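Local atomic coordinates of B-agarase (Saccharophagus degradans, PDB entry 4BQ2), a protein that hydrolyses agarose chains as a family 50 glycoside hydrolase, acting as an exo-beta-agarase. Residues A70-T84 / H178-N192. Numbering follows the deposited sequence.
With CA (calcium ion), chain K.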
ATOM      1  N   ALA A  70      20.726  -2.134 -21.654  1.00 23.39           N
ATOM      2  CA  ALA A  70      20.672  -0.692 -21.828  1.00 24.25           C
ATOM      3  C   ALA A  70      19.541  -0.083 -21.031  1.00 22.55           C
ATOM      4  O   ALA A  70      18.655  -0.802 -20.593  1.00 24.33           O
ATOM      5  CB  ALA A  70      20.514  -0.340 -23.304  1.00 23.02           C
ATOM      6  N   SER A  71      19.594   1.239 -20.855  1.00 20.61           N
ATOM      7  CA  SER A  71      18.572   1.982 -20.127  1.00 20.38           C
ATOM      8  C   SER A  71      18.151   3.196 -20.940  1.00 19.80           C
ATOM      9  O   SER A  71      18.924   3.753 -21.690  1.00 19.49           O
ATOM     10  CB  SER A  71      19.100   2.462 -18.752  1.00 19.58           C
ATOM     11  OG  SER A  71      19.417   1.361 -17.926  1.00 17.85           O
ATOM     12  N   LEU A  72      16.903   3.598 -20.735  1.00 19.74           N
ATOM     13  CA  LEU A  72      16.346   4.817 -21.225  1.00 18.30           C
ATOM     14  C   LEU A  72      16.600   5.932 -20.204  1.00 19.84           C
ATOM     15  O   LEU A  72      16.266   5.788 -19.011  1.00 19.88           O
ATOM     16  CB  LEU A  72      14.833   4.609 -21.333  1.00 18.41           C
ATOM     17  CG  LEU A  72      13.937   5.614 -22.013  1.00 20.55           C
ATOM     18  CD1 LEU A  72      14.361   5.746 -23.480  1.00 19.27           C
ATOM     19  CD2 LEU A  72      12.481   5.116 -21.892  1.00 18.85           C
ATOM     20  N   TYR A  73      17.146   7.042 -20.686  1.00 18.23           N
ATOM     21  CA  TYR A  73      17.518   8.183 -19.849  1.00 20.25           C
ATOM     22  C   TYR A  73      16.709   9.418 -20.160  1.00 20.63           C
ATOM     23  O   TYR A  73      16.420   9.665 -21.325  1.00 21.60           O
ATOM     24  CB  TYR A  73      18.983   8.520 -20.124  1.00 20.08           C
ATOM     25  CG  TYR A  73      19.939   7.667 -19.370  1.00 19.73           C
ATOM     26  CD1 TYR A  73      20.161   6.343 -19.740  1.00 22.35           C
ATOM     27  CD2 TYR A  73      20.631   8.170 -18.270  1.00 21.75           C
ATOM     28  CE1 TYR A  73      21.044   5.542 -19.049  1.00 21.45           C
ATOM     29  CE2 TYR A  73      21.527   7.365 -17.571  1.00 22.49           C
ATOM     30  CZ  TYR A  73      21.731   6.064 -17.973  1.00 23.75           C
ATOM     31  OH  TYR A  73      22.620   5.254 -17.305  1.00 25.12           O
ATOM     32  N   PHE A  74      16.394  10.210 -19.128  1.00 18.88           N
ATOM     33  CA  PHE A  74      15.751  11.527 -19.287  1.00 19.66           C
ATOM     34  C   PHE A  74      16.429  12.490 -18.332  1.00 20.52           C
ATOM     35  O   PHE A  74      16.733  12.096 -17.189  1.00 20.97           O
ATOM     36  CB  PHE A  74      14.268  11.502 -18.848  1.00 18.69           C
ATOM     37  CG  PHE A  74      13.439  10.409 -19.450  1.00 20.15           C
ATOM     38  CD1 PHE A  74      13.505   9.111 -18.968  1.00 20.93           C
ATOM     39  CD2 PHE A  74      12.492  10.716 -20.419  1.00 21.40           C
ATOM     40  CE1 PHE A  74      12.710   8.102 -19.509  1.00 21.22           C
ATOM     41  CE2 PHE A  74      11.696   9.715 -20.987  1.00 20.40           C
ATOM     42  CZ  PHE A  74      11.796   8.420 -20.518  1.00 21.45           C
ATOM     43  N   ASP A  75      16.676  13.728 -18.779  1.00 18.78           N
ATOM     44  CA  ASP A  75      17.080  14.807 -17.862  1.00 18.09           C
ATOM     45  C   ASP A  75      15.791  15.534 -17.497  1.00 17.98           C
ATOM     46  O   ASP A  75      15.014  15.890 -18.378  1.00 17.98           O
ATOM     47  CB  ASP A  75      18.067  15.796 -18.517  1.00 17.93           C
ATOM     48  CG  ASP A  75      19.411  15.161 -18.892  1.00 18.25           C
ATOM     49  OD1 ASP A  75      19.665  13.980 -18.562  1.00 18.28           O
ATOM     50  OD2 ASP A  75      20.184  15.853 -19.603  1.00 18.83           O
ATOM     51  N   ILE A  76      15.509  15.683 -16.211  1.00 17.70           N
ATOM     52  CA  ILE A  76      14.224  16.259 -15.774  1.00 18.33           C
ATOM     53  C   ILE A  76      14.436  17.149 -14.566  1.00 19.26           C
ATOM     54  O   ILE A  76      15.316  16.864 -13.717  1.00 20.93           O
ATOM     55  CB  ILE A  76      13.179  15.150 -15.403  1.00 17.09           C
ATOM     56  CG1 ILE A  76      13.283  13.936 -16.344  1.00 16.65           C
ATOM     57  CG2 ILE A  76      11.741  15.701 -15.376  1.00 16.41           C
ATOM     58  CD1 ILE A  76      12.344  12.783 -15.972  1.00 16.28           C
ATOM     59  N   VAL A  77      13.640  18.210 -14.460  1.00 17.45           N
ATOM     60  CA  VAL A  77      13.615  19.012 -13.228  1.00 17.99           C
ATOM     61  C   VAL A  77      12.220  19.595 -13.088  1.00 18.78           C
ATOM     62  O   VAL A  77      11.553  19.790 -14.099  1.00 16.54           O
ATOM     63  CB  VAL A  77      14.634  20.162 -13.278  1.00 18.89           C
ATOM     64  CG1 VAL A  77      14.202  21.238 -14.274  1.00 19.61           C
ATOM     65  CG2 VAL A  77      14.828  20.772 -11.897  1.00 19.68           C
ATOM     66  N   SER A  78      11.772  19.859 -11.854  1.00 18.10           N
ATOM     67  CA  SER A  78      10.464  20.517 -11.633  1.00 18.66           C
ATOM     68  C   SER A  78      10.711  22.018 -11.505  1.00 19.57           C
ATOM     69  O   SER A  78      11.792  22.424 -11.137  1.00 18.72           O
ATOM     70  CB  SER A  78       9.769  20.007 -10.355  1.00 18.70           C
ATOM     71  OG  SER A  78       9.401  18.661 -10.509  1.00 19.89           O
ATOM     72  N   VAL A  79       9.725  22.832 -11.856  1.00 20.28           N
ATOM     73  CA  VAL A  79       9.881  24.276 -11.744  1.00 23.68           C
ATOM     74  C   VAL A  79       8.736  24.726 -10.873  1.00 25.91           C
ATOM     75  O   VAL A  79       7.671  24.110 -10.903  1.00 24.56           O
ATOM     76  CB  VAL A  79       9.828  24.947 -13.133  1.00 24.90           C
ATOM     77  CG1 VAL A  79       9.971  26.455 -13.016  1.00 29.01           C
ATOM     78  CG2 VAL A  79      10.933  24.385 -14.028  1.00 25.97           C
ATOM     79  N   GLY A  80       8.966  25.764 -10.069  1.00 25.99           N
ATOM     80  CA  GLY A  80       7.917  26.333  -9.245  1.00 27.20           C
ATOM     81  C   GLY A  80       7.954  25.881  -7.802  1.00 26.11           C
ATOM     82  O   GLY A  80       9.025  25.717  -7.201  1.00 24.99           O
ATOM     83  N   ASP A  81       6.773  25.676  -7.248  1.00 24.90           N
ATOM     84  CA  ASP A  81       6.625  25.461  -5.818  1.00 27.00           C
ATOM     85  C   ASP A  81       6.638  23.976  -5.435  1.00 25.55           C
ATOM     86  O   ASP A  81       6.924  23.644  -4.291  1.00 27.67           O
ATOM     87  CB  ASP A  81       5.320  26.122  -5.316  1.00 29.86           C
ATOM     88  CG  ASP A  81       5.388  27.658  -5.300  1.00 32.56           C
ATOM     89  OD1 ASP A  81       6.497  28.216  -5.233  1.00 32.95           O
ATOM     90  OD2 ASP A  81       4.318  28.316  -5.329  1.00 35.90           O
ATOM     91  N   HIS A  82       6.328  23.087  -6.375  1.00 21.99           N
ATOM     92  CA  HIS A  82       6.089  21.686  -6.016  1.00 20.30           C
ATOM     93  C   HIS A  82       6.990  20.706  -6.733  1.00 20.24           C
ATOM     94  O   HIS A  82       7.307  20.906  -7.889  1.00 18.85           O
ATOM     95  CB  HIS A  82       4.642  21.346  -6.299  1.00 20.79           C
ATOM     96  CG  HIS A  82       3.696  22.263  -5.616  1.00 20.06           C
ATOM     97  ND1 HIS A  82       3.450  22.192  -4.263  1.00 20.62           N
ATOM     98  CD2 HIS A  82       2.993  23.322  -6.071  1.00 21.31           C
ATOM     99  CE1 HIS A  82       2.606  23.149  -3.921  1.00 20.40           C
ATOM    100  NE2 HIS A  82       2.307  23.843  -5.000  1.00 18.81           N
ATOM    101  N   SER A  83       7.403  19.651  -6.022  1.00 18.47           N
ATOM    102  CA  SER A  83       8.068  18.526  -6.650  1.00 18.02           C
ATOM    103  C   SER A  83       7.000  17.769  -7.416  1.00 17.59           C
ATOM    104  O   SER A  83       5.800  17.985  -7.190  1.00 17.54           O
ATOM    105  CB  SER A  83       8.744  17.600  -5.621  1.00 18.48           C
ATOM    106  OG  SER A  83       7.786  16.939  -4.832  1.00 18.89           O
ATOM    107  N   THR A  84       7.446  16.886  -8.309  1.00 17.62           N
ATOM    108  CA  THR A  84       6.593  16.138  -9.211  1.00 17.05           C
ATOM    109  C   THR A  84       6.949  14.667  -9.141  1.00 16.78           C
ATOM    110  O   THR A  84       8.110  14.308  -9.306  1.00 18.16           O
ATOM    111  CB  THR A  84       6.837  16.610 -10.690  1.00 17.01           C
ATOM    112  OG1 THR A  84       6.649  18.016 -10.776  1.00 16.55           O
ATOM    113  CG2 THR A  84       5.903  15.898 -11.657  1.00 16.22           C
ATOM    114  N   HIS A 178      -1.999  19.915  -7.032  1.00 17.25           N
ATOM    115  CA  HIS A 178      -1.432  21.150  -7.576  1.00 17.79           C
ATOM    116  C   HIS A 178      -1.051  20.919  -9.027  1.00 16.05           C
ATOM    117  O   HIS A 178      -0.705  19.791  -9.410  1.00 15.44           O
ATOM    118  CB  HIS A 178      -0.132  21.513  -6.848  1.00 17.86           C
ATOM    119  CG  HIS A 178      -0.254  21.594  -5.363  1.00 19.83           C
ATOM    120  ND1 HIS A 178      -0.977  22.576  -4.728  1.00 20.22           N
ATOM    121  CD2 HIS A 178       0.316  20.854  -4.384  1.00 22.02           C
ATOM    122  CE1 HIS A 178      -0.867  22.426  -3.418  1.00 21.62           C
ATOM    123  NE2 HIS A 178      -0.093  21.384  -3.184  1.00 22.77           N
ATOM    124  N   ASP A 179      -1.043  21.988  -9.810  1.00 15.35           N
ATOM    125  CA  ASP A 179      -0.408  21.972 -11.126  1.00 16.55           C
ATOM    126  C   ASP A 179       1.079  21.710 -10.929  1.00 17.08           C
ATOM    127  O   ASP A 179       1.678  22.297 -10.043  1.00 18.03           O
ATOM    128  CB  ASP A 179      -0.566  23.343 -11.809  1.00 18.42           C
ATOM    129  CG  ASP A 179      -2.000  23.599 -12.278  1.00 19.44           C
ATOM    130  OD1 ASP A 179      -2.782  22.628 -12.366  1.00 17.64           O
ATOM    131  OD2 ASP A 179      -2.313  24.761 -12.589  1.00 20.88           O
ATOM    132  N   LYS A 180       1.628  20.813 -11.740  1.00 16.47           N
ATOM    133  CA  LYS A 180       3.038  20.444 -11.744  1.00 16.03           C
ATOM    134  C   LYS A 180       3.652  20.897 -13.099  1.00 17.35           C
ATOM    135  O   LYS A 180       3.019  20.805 -14.147  1.00 17.72           O
ATOM    136  CB  LYS A 180       3.223  18.913 -11.594  1.00 15.68           C
ATOM    137  CG  LYS A 180       2.628  18.289 -10.319  1.00 14.74           C
ATOM    138  CD  LYS A 180       3.079  19.041  -9.070  1.00 13.98           C
ATOM    139  CE  LYS A 180       2.489  18.490  -7.747  1.00 14.92           C
ATOM    140  NZ  LYS A 180       2.915  17.065  -7.517  1.00 15.22           N
ATOM    141  N   THR A 181       4.882  21.378 -13.077  1.00 18.40           N
ATOM    142  CA  THR A 181       5.572  21.790 -14.326  1.00 18.94           C
ATOM    143  C   THR A 181       7.008  21.241 -14.292  1.00 19.75           C
ATOM    144  O   THR A 181       7.698  21.389 -13.275  1.00 17.58           O
ATOM    145  CB  THR A 181       5.617  23.329 -14.457  1.00 19.41           C
ATOM    146  OG1 THR A 181       4.282  23.850 -14.408  1.00 21.18           O
ATOM    147  CG2 THR A 181       6.310  23.782 -15.799  1.00 20.31           C
ATOM    148  N   VAL A 182       7.433  20.610 -15.385  1.00 17.10           N
ATOM    149  CA  VAL A 182       8.780  20.090 -15.475  1.00 17.04           C
ATOM    150  C   VAL A 182       9.447  20.598 -16.750  1.00 17.32           C
ATOM    151  O   VAL A 182       8.761  21.067 -17.672  1.00 15.82           O
ATOM    152  CB  VAL A 182       8.801  18.543 -15.479  1.00 16.21           C
ATOM    153  CG1 VAL A 182       8.238  17.997 -14.161  1.00 15.86           C
ATOM    154  CG2 VAL A 182       8.057  17.984 -16.704  1.00 16.79           C
ATOM    155  N   ILE A 183      10.785  20.494 -16.784  1.00 17.97           N
ATOM    156  CA  ILE A 183      11.533  20.614 -18.030  1.00 18.53           C
ATOM    157  C   ILE A 183      12.166  19.255 -18.248  1.00 17.14           C
ATOM    158  O   ILE A 183      12.756  18.690 -17.327  1.00 18.09           O
ATOM    159  CB  ILE A 183      12.677  21.659 -17.975  1.00 19.56           C
ATOM    160  CG1 ILE A 183      12.206  22.984 -17.399  1.00 23.51           C
ATOM    161  CG2 ILE A 183      13.286  21.882 -19.357  1.00 19.38           C
ATOM    162  CD1 ILE A 183      11.070  23.611 -18.166  1.00 25.98           C
ATOM    163  N   ILE A 184      12.049  18.744 -19.463  1.00 16.74           N
ATOM    164  CA  ILE A 184      12.584  17.448 -19.862  1.00 16.01           C
ATOM    165  C   ILE A 184      13.581  17.703 -20.999  1.00 17.77           C
ATOM    166  O   ILE A 184      13.315  18.512 -21.892  1.00 17.69           O
ATOM    167  CB  ILE A 184      11.463  16.518 -20.358  1.00 17.27           C
ATOM    168  CG1 ILE A 184      10.441  16.210 -19.219  1.00 16.43           C
ATOM    169  CG2 ILE A 184      12.038  15.227 -20.945  1.00 17.02           C
ATOM    170  CD1 ILE A 184       9.149  15.576 -19.715  1.00 15.76           C
ATOM    171  N   ASP A 185      14.716  17.017 -20.979  1.00 17.48           N
ATOM    172  CA  ASP A 185      15.695  17.157 -22.072  1.00 18.06           C
ATOM    173  C   ASP A 185      16.459  15.863 -22.237  1.00 18.64           C
ATOM    174  O   ASP A 185      16.505  15.032 -21.304  1.00 18.75           O
ATOM    175  CB  ASP A 185      16.599  18.362 -21.795  1.00 18.67           C
ATOM    176  CG  ASP A 185      17.381  18.811 -23.033  1.00 19.19           C
ATOM    177  OD1 ASP A 185      17.159  18.248 -24.129  1.00 17.94           O
ATOM    178  OD2 ASP A 185      18.255  19.691 -22.896  1.00 17.60           O
ATOM    179  N   ASN A 186      17.006  15.645 -23.445  1.00 18.82           N
ATOM    180  CA  ASN A 186      17.973  14.578 -23.712  1.00 18.60           C
ATOM    181  C   ASN A 186      17.423  13.181 -23.492  1.00 18.75           C
ATOM    182  O   ASN A 186      18.032  12.369 -22.812  1.00 17.52           O
ATOM    183  CB  ASN A 186      19.265  14.797 -22.907  1.00 20.15           C
ATOM    184  CG  ASN A 186      19.944  16.115 -23.265  1.00 21.63           C
ATOM    185  OD1 ASN A 186      20.052  16.459 -24.443  1.00 22.58           O
ATOM    186  ND2 ASN A 186      20.387  16.862 -22.258  1.00 20.76           N
ATOM    187  N   ILE A 187      16.230  12.936 -24.014  1.00 17.89           N
ATOM    188  CA  ILE A 187      15.682  11.615 -23.959  1.00 19.67           C
ATOM    189  C   ILE A 187      16.551  10.728 -24.834  1.00 20.67           C
ATOM    190  O   ILE A 187      16.692  10.971 -26.038  1.00 19.92           O
ATOM    191  CB  ILE A 187      14.222  11.586 -24.419  1.00 19.27           C
ATOM    192  CG1 ILE A 187      13.433  12.687 -23.683  1.00 19.47           C
ATOM    193  CG2 ILE A 187      13.696  10.196 -24.187  1.00 19.80           C
ATOM    194  CD1 ILE A 187      11.924  12.689 -23.866  1.00 18.80           C
ATOM    195  N   ARG A 188      17.170   9.725 -24.223  1.00 19.65           N
ATOM    196  CA  ARG A 188      18.166   8.929 -24.940  1.00 21.70           C
ATOM    197  C   ARG A 188      18.251   7.510 -24.398  1.00 22.38           C
ATOM    198  O   ARG A 188      17.748   7.244 -23.291  1.00 21.42           O
ATOM    199  CB  ARG A 188      19.537   9.626 -24.821  1.00 20.94           C
ATOM    200  CG  ARG A 188      20.114   9.580 -23.403  1.00 21.99           C
ATOM    201  CD  ARG A 188      20.936  10.792 -23.053  1.00 21.44           C
ATOM    202  NE  ARG A 188      21.563  10.659 -21.729  1.00 20.49           N
ATOM    203  CZ  ARG A 188      21.163  11.305 -20.632  1.00 19.43           C
ATOM    204  NH1 ARG A 188      20.092  12.121 -20.656  1.00 17.90           N
ATOM    205  NH2 ARG A 188      21.831  11.110 -19.501  1.00 16.55           N
ATOM    206  N   ILE A 189      18.894   6.616 -25.157  1.00 22.10           N
ATOM    207  CA  ILE A 189      19.276   5.284 -24.692  1.00 22.47           C
ATOM    208  C   ILE A 189      20.794   5.184 -24.543  1.00 25.12           C
ATOM    209  O   ILE A 189      21.536   5.592 -25.431  1.00 25.78           O
ATOM    210  CB  ILE A 189      18.811   4.155 -25.629  1.00 23.93           C
ATOM    211  CG1 ILE A 189      17.292   4.102 -25.679  1.00 26.01           C
ATOM    212  CG2 ILE A 189      19.305   2.797 -25.131  1.00 24.66           C
ATOM    213  CD1 ILE A 189      16.797   3.400 -26.913  1.00 26.71           C
ATOM    214  N   GLN A 190      21.235   4.662 -23.392  1.00 25.42           N
ATOM    215  CA  GLN A 190      22.660   4.444 -23.103  1.00 25.61           C
ATOM    216  C   GLN A 190      22.838   2.972 -22.728  1.00 25.58           C
ATOM    217  O   GLN A 190      22.049   2.453 -21.940  1.00 24.72           O
ATOM    218  CB  GLN A 190      23.125   5.348 -21.940  1.00 25.43           C
ATOM    219  CG  GLN A 190      23.276   6.818 -22.331  1.00 26.38           C
ATOM    220  CD  GLN A 190      23.716   7.718 -21.211  1.00 27.07           C
ATOM    221  OE1 GLN A 190      23.530   8.933 -21.288  1.00 25.66           O
ATOM    222  NE2 GLN A 190      24.298   7.141 -20.154  1.00 28.02           N
ATOM    223  N   PRO A 191      23.877   2.293 -23.275  1.00 27.32           N
ATOM    224  CA  PRO A 191      24.149   0.941 -22.791  1.00 26.43           C
ATOM    225  C   PRO A 191      24.500   1.035 -21.311  1.00 25.64           C
ATOM    226  O   PRO A 191      24.975   2.089 -20.858  1.00 23.75           O
ATOM    227  CB  PRO A 191      25.364   0.483 -23.622  1.00 29.15           C
ATOM    228  CG  PRO A 191      25.979   1.730 -24.157  1.00 30.86           C
ATOM    229  CD  PRO A 191      24.891   2.766 -24.243  1.00 28.60           C
ATOM    230  N   ASN A 192      24.221  -0.023 -20.563  1.00 23.84           N
ATOM    231  CA  ASN A 192      24.511  -0.011 -19.152  1.00 25.05           C
ATOM    232  C   ASN A 192      26.009  -0.129 -18.893  1.00 27.85           C
ATOM    233  O   ASN A 192      26.683  -0.887 -19.576  1.00 24.11           O
ATOM    234  CB  ASN A 192      23.824  -1.166 -18.464  1.00 24.38           C
ATOM    235  CG  ASN A 192      22.308  -1.047 -18.510  1.00 21.38           C
ATOM    236  OD1 ASN A 192      21.759   0.064 -18.556  1.00 22.08           O
ATOM    237  ND2 ASN A 192      21.632  -2.188 -18.498  1.00 20.18           N
TER
HETATM  238 CA    CA K1797      18.396  20.208 -25.333  1.00 22.65          CA
HETATM  239  O   HOH W   1      24.649   4.289 -19.049  1.00 34.93           O
HETATM  240  O   HOH W   2       6.080  21.810 -10.204  1.00 26.15           O
HETATM  241  O   HOH W   3      20.215  19.218 -25.583  1.00 21.20           O
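Ser71 to Val77 and Ile183 to Gln190 form an antiparallel beta ladder in the beta-rich, carbohydrate-binding-module-like domain, where strand 180-191 pairs with 70-79 and also with strands 36-44 and 3-6. Paired backbone bonds join Ser71 to Gln190, Tyr73 to Arg188, Asp75 to Asp185 and Val77 to Ile183. Between Tyr73 and Asp75 the register slips by one, a beta bulge; against strand 3-6 there is a G1 bulge, Asn186 and Ile187 both facing Phe6. Here Asn186 ND2 reaches Asp75 OD2 at 2.8 Å in a nearly straight bond, while Arg188 NH1 forms a salt bridge to Asp75 OD1, also 2.8 Å. Both donors come from above the carboxylate plane, and Ser111 OG adds a further bond to OD1. Arg188 lays a guanidinium face over Tyr73 CB, while Asp75 OD1, Asn186 O and Gln190 OE1 lie at its edge, in its plane; the NE to OE1 bond of 2.7 Å fixes the Gln190 amide, which stacks over a face of the Tyr73 ring, planes 17° apart. Beside the bulge, Asp185 grips the calcium ion through both carboxylate oxygens; Asp7, Glu9, Ser37 and Lys38 supply further ligands, and a calcium-bound water donates to Asn186 OD1. Ile76, Ile184 and Val182 pack on the other side of the strand pair, Ile184 touching Leu171 of strand 166-174. At the far end the rings of His82 and His178 form an offset stack, centroids 3.7 Å apart, and Lys180 NZ binds Ser83 O at 3.0 Å and forms a salt bridge with Glu631.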